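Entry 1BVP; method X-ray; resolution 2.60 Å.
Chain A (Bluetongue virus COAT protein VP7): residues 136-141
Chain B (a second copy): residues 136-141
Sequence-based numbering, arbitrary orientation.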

# COMPACT_ATOMS: atom_id res chain seq x y z
N PHE A 136 -18.62 -21.11 13.77
CA PHE A 136 -18.51 -22.08 14.86
C PHE A 136 -17.42 -21.75 15.84
O PHE A 136 -16.34 -21.39 15.40
CB PHE A 136 -18.21 -23.44 14.26
CG PHE A 136 -19.39 -24.05 13.57
CD1 PHE A 136 -19.95 -23.44 12.45
CD2 PHE A 136 -20.00 -25.19 14.08
CE1 PHE A 136 -21.11 -23.96 11.84
CE2 PHE A 136 -21.16 -25.71 13.48
CZ PHE A 136 -21.71 -25.08 12.36
N GLN A 137 -17.65 -21.91 17.14
CA GLN A 137 -16.59 -21.62 18.12
C GLN A 137 -15.29 -22.31 17.76
O GLN A 137 -15.24 -23.53 17.51
CB GLN A 137 -16.96 -22.03 19.53
CG GLN A 137 -15.85 -21.71 20.51
CD GLN A 137 -16.04 -22.32 21.88
OE1 GLN A 137 -16.53 -23.43 22.00
NE2 GLN A 137 -15.63 -21.61 22.92
N PRO A 138 -14.22 -21.52 17.68
CA PRO A 138 -12.92 -22.11 17.34
C PRO A 138 -12.42 -23.12 18.36
O PRO A 138 -12.46 -22.88 19.57
CB PRO A 138 -12.00 -20.89 17.23
CG PRO A 138 -12.71 -19.83 18.06
CD PRO A 138 -14.14 -20.05 17.75
N GLY A 139 -11.96 -24.26 17.85
CA GLY A 139 -11.38 -25.28 18.69
C GLY A 139 -12.33 -26.12 19.52
O GLY A 139 -11.91 -26.66 20.55
N ARG A 140 -13.60 -26.15 19.15
CA ARG A 140 -14.59 -26.96 19.83
C ARG A 140 -15.10 -27.93 18.79
O ARG A 140 -15.41 -27.57 17.66
CB ARG A 140 -15.74 -26.14 20.43
CG ARG A 140 -16.99 -26.98 20.66
CD ARG A 140 -18.03 -26.25 21.47
NE ARG A 140 -17.48 -25.90 22.77
CZ ARG A 140 -17.69 -26.54 23.92
NH1 ARG A 140 -18.48 -27.61 23.97
NH2 ARG A 140 -17.03 -26.16 25.00
N TRP A 141 -15.08 -29.20 19.19
CA TRP A 141 -15.49 -30.32 18.39
C TRP A 141 -16.91 -30.19 17.89
O TRP A 141 -17.80 -29.66 18.56
CB TRP A 141 -15.35 -31.58 19.25
CG TRP A 141 -15.81 -32.83 18.59
CD1 TRP A 141 -17.10 -33.32 18.57
CD2 TRP A 141 -15.02 -33.74 17.83
NE1 TRP A 141 -17.15 -34.49 17.82
CE2 TRP A 141 -15.88 -34.77 17.36
CE3 TRP A 141 -13.65 -33.79 17.48
CZ2 TRP A 141 -15.43 -35.83 16.58
CZ3 TRP A 141 -13.20 -34.85 16.70
CH2 TRP A 141 -14.10 -35.86 16.26
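Chain B, residues 136-141: FQPGRW

What backbone does chain B bring to the contact? The same one as chain A: a type II beta turn runs from Q137(A) to R140(A) and another from Q137(B) to R140(B), with phi/psi of -64/134° at P138(A) and P138(B) and 75/19° at G139(A) and G139(B). Each turn is closed by one weak hydrogen bond, 3.5 Å from R140(B) N to Q137(B) O in chain B and likewise from R140(A) N to Q137(A) O in chain A. The positive phi favours glycine at the third position of each turn.

How do the two turns meet? They do not meet as equals. The closest CA atoms belong to G139(A) and Q137(B), 4.7 Å apart, so the start of the turn in chain B lies against the far corner of the turn in chain A. A CB on G139(A) would sit 2.7 Å from Q137(B) CG, a clash; the bare glycine leaves room for that side chain. G139(B) makes no contact with the chain A stretch.

What does Q137(B) do with that room? Its CA-to-CB bond points toward chain A, and its extended side chain (chi1 and chi2 both t) carries the amide to the turn of chain A. Q137(B) NE2 donates a hydrogen bond to P138(A) O at 3.1 Å, with an angle of 153° at the hydrogen. G139(A) O is also near, 3.3 Å from Q137(B) NE2, but the angle is too poor for a bond. The other end of the amide is held within chain B, where R140(B) NE donates to Q137(B) OE1 at 2.8 Å.

Where do like residues come close? The prolines make an apolar contact, P138(A) CG to P138(B) CG at 4.0 Å. The arginines bring like charges close, with R140(A) NH2 and R140(B) NH2 4.1 Å apart; both nitrogens are hydrogen-bonded elsewhere in the structure.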

# COMPACT_ATOMS: atom_id res chain seq x y z
N PHE B 136 -3.49 -24.09 19.88
CA PHE B 136 -4.33 -24.42 21.02
C PHE B 136 -5.62 -23.64 21.05
O PHE B 136 -5.58 -22.45 20.80
CB PHE B 136 -3.57 -24.11 22.30
CG PHE B 136 -2.47 -25.08 22.58
CD1 PHE B 136 -1.39 -25.21 21.70
CD2 PHE B 136 -2.55 -25.94 23.67
CE1 PHE B 136 -0.40 -26.19 21.91
CE2 PHE B 136 -1.56 -26.91 23.89
CZ PHE B 136 -0.49 -27.03 23.00
N GLN B 137 -6.75 -24.27 21.39
CA GLN B 137 -8.02 -23.53 21.44
C GLN B 137 -7.89 -22.26 22.26
O GLN B 137 -7.41 -22.27 23.42
CB GLN B 137 -9.15 -24.34 22.02
CG GLN B 137 -10.45 -23.54 22.06
CD GLN B 137 -11.55 -24.20 22.85
OE1 GLN B 137 -11.30 -24.82 23.87
NE2 GLN B 137 -12.79 -24.05 22.41
N PRO B 138 -8.27 -21.13 21.66
CA PRO B 138 -8.17 -19.87 22.39
C PRO B 138 -9.06 -19.80 23.63
O PRO B 138 -10.23 -20.17 23.59
CB PRO B 138 -8.58 -18.82 21.34
CG PRO B 138 -9.39 -19.63 20.33
CD PRO B 138 -8.66 -20.92 20.25
N GLY B 139 -8.47 -19.34 24.72
CA GLY B 139 -9.20 -19.15 25.95
C GLY B 139 -9.55 -20.38 26.75
O GLY B 139 -10.51 -20.36 27.51
N ARG B 140 -8.84 -21.49 26.50
CA ARG B 140 -9.05 -22.71 27.25
C ARG B 140 -7.73 -22.99 27.94
O ARG B 140 -6.66 -22.91 27.34
CB ARG B 140 -9.47 -23.89 26.37
CG ARG B 140 -9.17 -25.24 27.02
CD ARG B 140 -9.80 -26.39 26.28
NE ARG B 140 -11.25 -26.22 26.24
CZ ARG B 140 -12.13 -26.83 27.03
NH1 ARG B 140 -11.74 -27.71 27.95
NH2 ARG B 140 -13.41 -26.48 26.95
N TRP B 141 -7.85 -23.22 29.23
CA TRP B 141 -6.75 -23.50 30.13
C TRP B 141 -5.92 -24.68 29.68
O TRP B 141 -6.42 -25.67 29.13
CB TRP B 141 -7.33 -23.76 31.52
CG TRP B 141 -6.32 -24.14 32.54
CD1 TRP B 141 -5.84 -25.41 32.81
CD2 TRP B 141 -5.63 -23.25 33.43
NE1 TRP B 141 -4.89 -25.35 33.80
CE2 TRP B 141 -4.74 -24.05 34.21
CE3 TRP B 141 -5.67 -21.86 33.65
CZ2 TRP B 141 -3.90 -23.50 35.18
CZ3 TRP B 141 -4.83 -21.31 34.61
CH2 TRP B 141 -3.96 -22.14 35.37